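Long-range contact in probable exosome complex exonuclease 2 (Pyrococcus abyssi, PDB 2PO1), which probably serves as a non-catalytic component of the archaeal exosome, an RNA-degrading complex, and helps to shape the active site of its partner Rrp41: residues K223-S235 / A253-R265. Residues are numbered along the deposited sequence; the frame is centred on the assembly and turned at random.
Sequences KITITTDETGHIS and AVETAFKKAEEIR
Thr228 lays its methyl over one face of the Phe258 ring. CG2 sits 3.6 Å from the ring centroid, a CH-pi contact close to the ring normal. The Thr228 torsion (chi1 62°) sets CG2 anti to the carbonyl carbon, over the ring, and leaves OG1 between the backbone N and the carbonyl carbon, 3.4 Å from Ala261 CB. The backbone N of His233 meets the ring edge. The side chains of Ile234 and Phe258 cross at about a right angle, Ile234 CG1 lying 3.9 Å from Phe258 CZ. Farther back along the strand, Ile226 packs on the helix. Its CB is only 3.4 Å from Ala257 CB, tighter than usual van der Waals contact.

Arg265 lies flat against the turn 229-232. One guanidinium face covers Glu230 N and Asp229 C; Ala261 O lies over the opposite face. In the guanidinium plane, NE and NH2 both grip Glu262 OE2 side-on, NH2 at 2.9 Å. NH1 gives a weak bond to Thr228 O and another bond to Ile195 O. A leucine in place of Arg265 would probably leave Glu262 OE2 without its charged mate and Ile195 O without this donor. Asp229 OD2 accepts from Thr231 N at 2.8 Å, an Asx turn within the type I beta turn 229-232.

The axes of 223-228 and 253-265 cross at -55°. Helix 247-275 packs here on the four-stranded antiparallel sheet of domain 2 of the 3' exoribonuclease (RNase PH) family. Strand 222-228 runs between 197-204 and 234-240, and at Ile234 the sheet continues into a strand of another protein chain.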
ATOM      1  N   LYS C 223     -21.389   1.366 -23.424  1.00 21.16           N
ATOM      2  CA  LYS C 223     -21.664  -0.038 -23.234  1.00 20.63           C
ATOM      3  C   LYS C 223     -22.686  -0.117 -22.157  1.00 19.52           C
ATOM      4  O   LYS C 223     -22.781   0.788 -21.351  1.00 18.66           O
ATOM      5  CB  LYS C 223     -20.374  -0.698 -22.798  1.00 19.54           C
ATOM      6  CG  LYS C 223     -20.490  -2.035 -22.176  1.00 22.27           C
ATOM      7  CD  LYS C 223     -19.090  -2.521 -21.871  1.00 24.22           C
ATOM      8  CE  LYS C 223     -18.644  -3.410 -22.984  1.00 27.90           C
ATOM      9  NZ  LYS C 223     -17.382  -4.130 -22.753  1.00 27.60           N
ATOM     10  N   ILE C 224     -23.508  -1.152 -22.190  1.00 19.27           N
ATOM     11  CA  ILE C 224     -24.512  -1.307 -21.160  1.00 20.45           C
ATOM     12  C   ILE C 224     -24.643  -2.769 -20.905  1.00 20.81           C
ATOM     13  O   ILE C 224     -24.622  -3.577 -21.835  1.00 20.53           O
ATOM     14  CB  ILE C 224     -25.941  -0.654 -21.551  1.00 21.06           C
ATOM     15  CG1 ILE C 224     -26.874  -0.681 -20.327  1.00 22.55           C
ATOM     16  CG2 ILE C 224     -26.553  -1.356 -22.733  1.00 22.24           C
ATOM     17  CD1 ILE C 224     -28.090   0.215 -20.431  1.00 23.58           C
ATOM     18  N   THR C 225     -24.701  -3.108 -19.620  1.00 20.59           N
ATOM     19  CA  THR C 225     -24.835  -4.495 -19.218  1.00 20.93           C
ATOM     20  C   THR C 225     -26.135  -4.604 -18.480  1.00 20.32           C
ATOM     21  O   THR C 225     -26.428  -3.761 -17.630  1.00 19.56           O
ATOM     22  CB  THR C 225     -23.707  -4.903 -18.274  1.00 20.37           C
ATOM     23  OG1 THR C 225     -22.476  -4.988 -19.003  1.00 19.22           O
ATOM     24  CG2 THR C 225     -24.029  -6.229 -17.639  1.00 21.97           C
ATOM     25  N   ILE C 226     -26.947  -5.576 -18.906  1.00 21.03           N
ATOM     26  CA  ILE C 226     -28.193  -5.963 -18.250  1.00 22.25           C
ATOM     27  C   ILE C 226     -28.058  -7.387 -17.744  1.00 20.54           C
ATOM     28  O   ILE C 226     -27.852  -8.304 -18.531  1.00 20.63           O
ATOM     29  CB  ILE C 226     -29.410  -6.008 -19.268  1.00 23.95           C
ATOM     30  CG1 ILE C 226     -29.397  -4.800 -20.225  1.00 25.38           C
ATOM     31  CG2 ILE C 226     -30.698  -6.149 -18.525  1.00 25.92           C
ATOM     32  CD1 ILE C 226     -29.519  -3.452 -19.476  1.00 27.53           C
ATOM     33  N   THR C 227     -28.222  -7.581 -16.447  1.00 20.44           N
ATOM     34  CA  THR C 227     -28.149  -8.883 -15.861  1.00 21.26           C
ATOM     35  C   THR C 227     -29.512  -9.333 -15.401  1.00 21.84           C
ATOM     36  O   THR C 227     -30.180  -8.626 -14.647  1.00 22.86           O
ATOM     37  CB  THR C 227     -27.223  -8.840 -14.622  1.00 20.39           C
ATOM     38  OG1 THR C 227     -25.960  -8.358 -15.030  1.00 18.55           O
ATOM     39  CG2 THR C 227     -27.094 -10.223 -13.988  1.00 20.48           C
ATOM     40  N   THR C 228     -29.941 -10.498 -15.867  1.00 22.89           N
ATOM     41  CA  THR C 228     -31.280 -10.947 -15.638  1.00 24.52           C
ATOM     42  C   THR C 228     -31.239 -12.403 -15.214  1.00 25.62           C
ATOM     43  O   THR C 228     -30.305 -13.119 -15.582  1.00 24.07           O
ATOM     44  CB  THR C 228     -32.157 -10.801 -16.899  1.00 26.35           C
ATOM     45  OG1 THR C 228     -31.613 -11.611 -17.931  1.00 23.03           O
ATOM     46  CG2 THR C 228     -32.165  -9.366 -17.356  1.00 26.69           C
ATOM     47  N   ASP C 229     -32.261 -12.839 -14.468  1.00 25.41           N
ATOM     48  CA  ASP C 229     -32.380 -14.266 -14.102  1.00 27.04           C
ATOM     49  C   ASP C 229     -33.538 -14.952 -14.813  1.00 28.66           C
ATOM     50  O   ASP C 229     -34.252 -14.298 -15.584  1.00 29.98           O
ATOM     51  CB  ASP C 229     -32.477 -14.475 -12.579  1.00 26.55           C
ATOM     52  CG  ASP C 229     -33.681 -13.814 -11.970  1.00 29.23           C
ATOM     53  OD1 ASP C 229     -33.560 -13.439 -10.785  1.00 33.54           O
ATOM     54  OD2 ASP C 229     -34.758 -13.669 -12.624  1.00 30.42           O
ATOM     55  N   GLU C 230     -33.726 -16.244 -14.516  1.00 30.00           N
ATOM     56  CA  GLU C 230     -34.762 -17.111 -15.123  1.00 32.73           C
ATOM     57  C   GLU C 230     -36.144 -16.581 -14.854  1.00 34.10           C
ATOM     58  O   GLU C 230     -37.104 -17.086 -15.412  1.00 36.79           O
ATOM     59  CB  GLU C 230     -34.862 -18.458 -14.394  1.00 34.29           C
ATOM     60  CG  GLU C 230     -33.659 -19.265 -14.208  1.00 34.81           C
ATOM     61  CD  GLU C 230     -32.889 -18.856 -12.966  1.00 32.54           C
ATOM     62  OE1 GLU C 230     -32.252 -17.819 -13.021  1.00 29.24           O
ATOM     63  OE2 GLU C 230     -32.906 -19.576 -11.967  1.00 34.40           O
ATOM     64  N   THR C 231     -36.271 -15.669 -13.898  1.00 34.03           N
ATOM     65  CA  THR C 231     -37.584 -15.337 -13.351  1.00 36.26           C
ATOM     66  C   THR C 231     -38.092 -14.048 -13.984  1.00 36.60           C
ATOM     67  O   THR C 231     -39.103 -13.516 -13.554  1.00 40.09           O
ATOM     68  CB  THR C 231     -37.586 -15.238 -11.786  1.00 36.09           C
ATOM     69  OG1 THR C 231     -36.915 -14.040 -11.348  1.00 33.12           O
ATOM     70  CG2 THR C 231     -36.866 -16.455 -11.137  1.00 38.29           C
ATOM     71  N   GLY C 232     -37.389 -13.549 -14.990  1.00 35.04           N
ATOM     72  CA  GLY C 232     -37.757 -12.306 -15.602  1.00 35.06           C
ATOM     73  C   GLY C 232     -37.363 -11.107 -14.779  1.00 33.35           C
ATOM     74  O   GLY C 232     -37.942 -10.040 -14.894  1.00 35.47           O
ATOM     75  N   HIS C 233     -36.399 -11.259 -13.907  1.00 30.73           N
ATOM     76  CA  HIS C 233     -36.016 -10.092 -13.128  1.00 29.19           C
ATOM     77  C   HIS C 233     -34.671  -9.583 -13.534  1.00 26.84           C
ATOM     78  O   HIS C 233     -33.818 -10.347 -13.953  1.00 25.23           O
ATOM     79  CB  HIS C 233     -36.120 -10.386 -11.628  1.00 28.83           C
ATOM     80  CG  HIS C 233     -37.535 -10.420 -11.120  1.00 31.24           C
ATOM     81  ND1 HIS C 233     -38.310 -11.561 -11.134  1.00 34.29           N
ATOM     82  CD2 HIS C 233     -38.311  -9.452 -10.579  1.00 34.13           C
ATOM     83  CE1 HIS C 233     -39.512 -11.288 -10.658  1.00 35.09           C
ATOM     84  NE2 HIS C 233     -39.540 -10.015 -10.307  1.00 35.76           N
ATOM     85  N   ILE C 234     -34.476  -8.266 -13.389  1.00 26.83           N
ATOM     86  CA  ILE C 234     -33.205  -7.657 -13.641  1.00 24.19           C
ATOM     87  C   ILE C 234     -32.554  -7.509 -12.290  1.00 24.35           C
ATOM     88  O   ILE C 234     -33.148  -6.979 -11.355  1.00 25.60           O
ATOM     89  CB  ILE C 234     -33.311  -6.286 -14.368  1.00 25.09           C
ATOM     90  CG1 ILE C 234     -34.219  -6.362 -15.608  1.00 24.31           C
ATOM     91  CG2 ILE C 234     -31.962  -5.812 -14.783  1.00 20.15           C
ATOM     92  CD1 ILE C 234     -34.899  -5.057 -15.893  1.00 23.04           C
ATOM     93  N   SER C 235     -31.336  -8.002 -12.158  1.00 22.72           N
ATOM     94  CA  SER C 235     -30.648  -7.878 -10.865  1.00 22.10           C
ATOM     95  C   SER C 235     -29.481  -6.930 -10.940  1.00 22.23           C
ATOM     96  O   SER C 235     -28.934  -6.553  -9.914  1.00 21.41           O
ATOM     97  CB  SER C 235     -30.185  -9.252 -10.357  1.00 22.73           C
ATOM     98  OG  SER C 235     -29.387  -9.890 -11.333  1.00 19.08           O
ATOM     99  N   ALA C 253     -32.141  -3.146 -24.996  1.00 27.03           N
ATOM    100  CA  ALA C 253     -31.086  -3.899 -24.376  1.00 25.36           C
ATOM    101  C   ALA C 253     -31.712  -4.858 -23.333  1.00 25.35           C
ATOM    102  O   ALA C 253     -31.321  -6.028 -23.226  1.00 25.14           O
ATOM    103  CB  ALA C 253     -30.109  -2.931 -23.670  1.00 23.06           C
ATOM    104  N   VAL C 254     -32.685  -4.357 -22.562  1.00 25.10           N
ATOM    105  CA  VAL C 254     -33.235  -5.150 -21.456  1.00 24.42           C
ATOM    106  C   VAL C 254     -33.893  -6.367 -22.063  1.00 25.58           C
ATOM    107  O   VAL C 254     -33.636  -7.530 -21.697  1.00 25.70           O
ATOM    108  CB  VAL C 254     -34.298  -4.359 -20.660  1.00 24.40           C
ATOM    109  CG1 VAL C 254     -34.986  -5.295 -19.730  1.00 25.90           C
ATOM    110  CG2 VAL C 254     -33.635  -3.238 -19.838  1.00 25.76           C
ATOM    111  N   GLU C 255     -34.709  -6.089 -23.056  1.00 26.13           N
ATOM    112  CA  GLU C 255     -35.455  -7.135 -23.671  1.00 28.67           C
ATOM    113  C   GLU C 255     -34.567  -8.191 -24.343  1.00 27.66           C
ATOM    114  O   GLU C 255     -34.740  -9.388 -24.154  1.00 28.19           O
ATOM    115  CB  GLU C 255     -36.465  -6.485 -24.603  1.00 29.11           C
ATOM    116  CG  GLU C 255     -37.066  -7.394 -25.498  1.00 35.35           C
ATOM    117  CD  GLU C 255     -38.439  -6.927 -25.864  1.00 42.85           C
ATOM    118  OE1 GLU C 255     -38.821  -5.811 -25.430  1.00 42.05           O
ATOM    119  OE2 GLU C 255     -39.128  -7.696 -26.574  1.00 50.75           O
ATOM    120  N   THR C 256     -33.594  -7.736 -25.111  1.00 28.21           N
ATOM    121  CA  THR C 256     -32.659  -8.602 -25.787  1.00 27.53           C
ATOM    122  C   THR C 256     -31.777  -9.367 -24.828  1.00 27.10           C
ATOM    123  O   THR C 256     -31.473 -10.494 -25.099  1.00 28.11           O
ATOM    124  CB  THR C 256     -31.761  -7.752 -26.680  1.00 27.87           C
ATOM    125  OG1 THR C 256     -32.611  -6.976 -27.490  1.00 27.18           O
ATOM    126  CG2 THR C 256     -30.874  -8.613 -27.548  1.00 25.23           C
ATOM    127  N   ALA C 257     -31.338  -8.726 -23.732  1.00 27.27           N
ATOM    128  CA  ALA C 257     -30.665  -9.359 -22.597  1.00 26.20           C
ATOM    129  C   ALA C 257     -31.360 -10.632 -22.102  1.00 28.21           C
ATOM    130  O   ALA C 257     -30.716 -11.688 -21.973  1.00 26.75           O
ATOM    131  CB  ALA C 257     -30.583  -8.369 -21.454  1.00 26.23           C
ATOM    132  N   PHE C 258     -32.666 -10.518 -21.833  1.00 28.98           N
ATOM    133  CA  PHE C 258     -33.464 -11.616 -21.288  1.00 31.00           C
ATOM    134  C   PHE C 258     -33.439 -12.777 -22.226  1.00 31.36           C
ATOM    135  O   PHE C 258     -33.466 -13.927 -21.808  1.00 32.33           O
ATOM    136  CB  PHE C 258     -34.928 -11.218 -21.161  1.00 31.92           C
ATOM    137  CG  PHE C 258     -35.253 -10.592 -19.855  1.00 33.19           C
ATOM    138  CD1 PHE C 258     -35.378  -9.222 -19.735  1.00 35.40           C
ATOM    139  CD2 PHE C 258     -35.368 -11.368 -18.720  1.00 33.40           C
ATOM    140  CE1 PHE C 258     -35.643  -8.637 -18.497  1.00 33.87           C
ATOM    141  CE2 PHE C 258     -35.652 -10.795 -17.518  1.00 30.61           C
ATOM    142  CZ  PHE C 258     -35.796  -9.426 -17.407  1.00 32.63           C
ATOM    143  N   LYS C 259     -33.409 -12.455 -23.514  1.00 32.00           N
ATOM    144  CA  LYS C 259     -33.428 -13.452 -24.556  1.00 31.07           C
ATOM    145  C   LYS C 259     -32.068 -14.106 -24.648  1.00 29.61           C
ATOM    146  O   LYS C 259     -31.935 -15.305 -24.695  1.00 29.51           O
ATOM    147  CB  LYS C 259     -33.759 -12.791 -25.880  1.00 32.21           C
ATOM    148  CG  LYS C 259     -33.880 -13.770 -27.020  1.00 33.18           C
ATOM    149  CD  LYS C 259     -34.276 -13.022 -28.287  1.00 39.70           C
ATOM    150  CE  LYS C 259     -33.260 -11.926 -28.634  1.00 37.95           C
ATOM    151  NZ  LYS C 259     -33.701 -11.165 -29.845  1.00 37.28           N
ATOM    152  N   LYS C 260     -31.025 -13.293 -24.666  1.00 29.02           N
ATOM    153  CA  LYS C 260     -29.696 -13.831 -24.779  1.00 29.09           C
ATOM    154  C   LYS C 260     -29.320 -14.543 -23.466  1.00 27.98           C
ATOM    155  O   LYS C 260     -28.637 -15.585 -23.477  1.00 27.55           O
ATOM    156  CB  LYS C 260     -28.723 -12.685 -25.124  1.00 28.61           C
ATOM    157  CG  LYS C 260     -29.068 -12.108 -26.517  1.00 30.28           C
ATOM    158  CD  LYS C 260     -28.231 -12.824 -27.545  1.00 30.23           C
ATOM    159  CE  LYS C 260     -28.948 -13.829 -28.254  1.00 32.34           C
ATOM    160  NZ  LYS C 260     -28.033 -14.558 -29.209  1.00 29.22           N
ATOM    161  N   ALA C 261     -29.761 -13.988 -22.341  1.00 28.17           N
ATOM    162  CA  ALA C 261     -29.423 -14.587 -21.012  1.00 26.62           C
ATOM    163  C   ALA C 261     -30.013 -15.996 -20.978  1.00 28.46           C
ATOM    164  O   ALA C 261     -29.407 -16.947 -20.485  1.00 28.37           O
ATOM    165  CB  ALA C 261     -29.968 -13.765 -19.905  1.00 25.54           C
ATOM    166  N   GLU C 262     -31.198 -16.148 -21.529  1.00 29.62           N
ATOM    167  CA  GLU C 262     -31.828 -17.443 -21.476  1.00 32.06           C
ATOM    168  C   GLU C 262     -31.078 -18.436 -22.321  1.00 31.77           C
ATOM    169  O   GLU C 262     -30.990 -19.589 -21.937  1.00 33.24           O
ATOM    170  CB  GLU C 262     -33.309 -17.392 -21.836  1.00 34.21           C
ATOM    171  CG  GLU C 262     -34.112 -18.722 -21.520  1.00 42.84           C
ATOM    172  CD  GLU C 262     -33.693 -19.452 -20.182  1.00 48.53           C
ATOM    173  OE1 GLU C 262     -33.399 -20.689 -20.232  1.00 48.77           O
ATOM    174  OE2 GLU C 262     -33.646 -18.792 -19.097  1.00 48.54           O
ATOM    175  N   GLU C 263     -30.602 -18.015 -23.500  1.00 30.53           N
ATOM    176  CA  GLU C 263     -29.838 -18.899 -24.381  1.00 30.43           C
ATOM    177  C   GLU C 263     -28.530 -19.295 -23.656  1.00 28.93           C
ATOM    178  O   GLU C 263     -28.058 -20.417 -23.765  1.00 30.05           O
ATOM    179  CB  GLU C 263     -29.513 -18.146 -25.674  1.00 31.29           C
ATOM    180  CG  GLU C 263     -30.749 -17.825 -26.560  1.00 34.71           C
ATOM    181  CD  GLU C 263     -30.353 -17.038 -27.810  1.00 35.06           C
ATOM    182  OE1 GLU C 263     -29.272 -16.469 -27.810  1.00 36.92           O
ATOM    183  OE2 GLU C 263     -31.128 -16.964 -28.771  1.00 42.34           O
ATOM    184  N   ILE C 264     -27.970 -18.355 -22.899  1.00 25.47           N
ATOM    185  CA  ILE C 264     -26.745 -18.603 -22.148  1.00 23.88           C
ATOM    186  C   ILE C 264     -26.992 -19.497 -20.927  1.00 24.43           C
ATOM    187  O   ILE C 264     -26.187 -20.417 -20.645  1.00 25.01           O
ATOM    188  CB  ILE C 264     -26.093 -17.277 -21.768  1.00 21.36           C
ATOM    189  CG1 ILE C 264     -25.709 -16.554 -23.083  1.00 23.00           C
ATOM    190  CG2 ILE C 264     -24.947 -17.520 -20.819  1.00 19.98           C
ATOM    191  CD1 ILE C 264     -24.667 -15.621 -22.967  1.00 26.73           C
ATOM    192  N   ARG C 265     -28.094 -19.249 -20.215  1.00 24.01           N
ATOM    193  CA  ARG C 265     -28.444 -20.104 -19.051  1.00 25.40           C
ATOM    194  C   ARG C 265     -28.505 -21.571 -19.446  1.00 28.01           C
ATOM    195  O   ARG C 265     -27.971 -22.447 -18.740  1.00 28.86           O
ATOM    196  CB  ARG C 265     -29.779 -19.671 -18.482  1.00 26.43           C
ATOM    197  CG  ARG C 265     -30.128 -20.134 -17.076  1.00 28.87           C
ATOM    198  CD  ARG C 265     -30.480 -18.827 -16.305  1.00 34.63           C
ATOM    199  NE  ARG C 265     -31.445 -18.092 -17.107  1.00 34.96           N
ATOM    200  CZ  ARG C 265     -31.505 -16.774 -17.261  1.00 31.00           C
ATOM    201  NH1 ARG C 265     -30.681 -15.916 -16.657  1.00 25.55           N
ATOM    202  NH2 ARG C 265     -32.424 -16.324 -18.070  1.00 33.21           N
TER
HETATM  203  O   HOH W   1     -32.462 -13.872 -17.913  1.00 27.17           O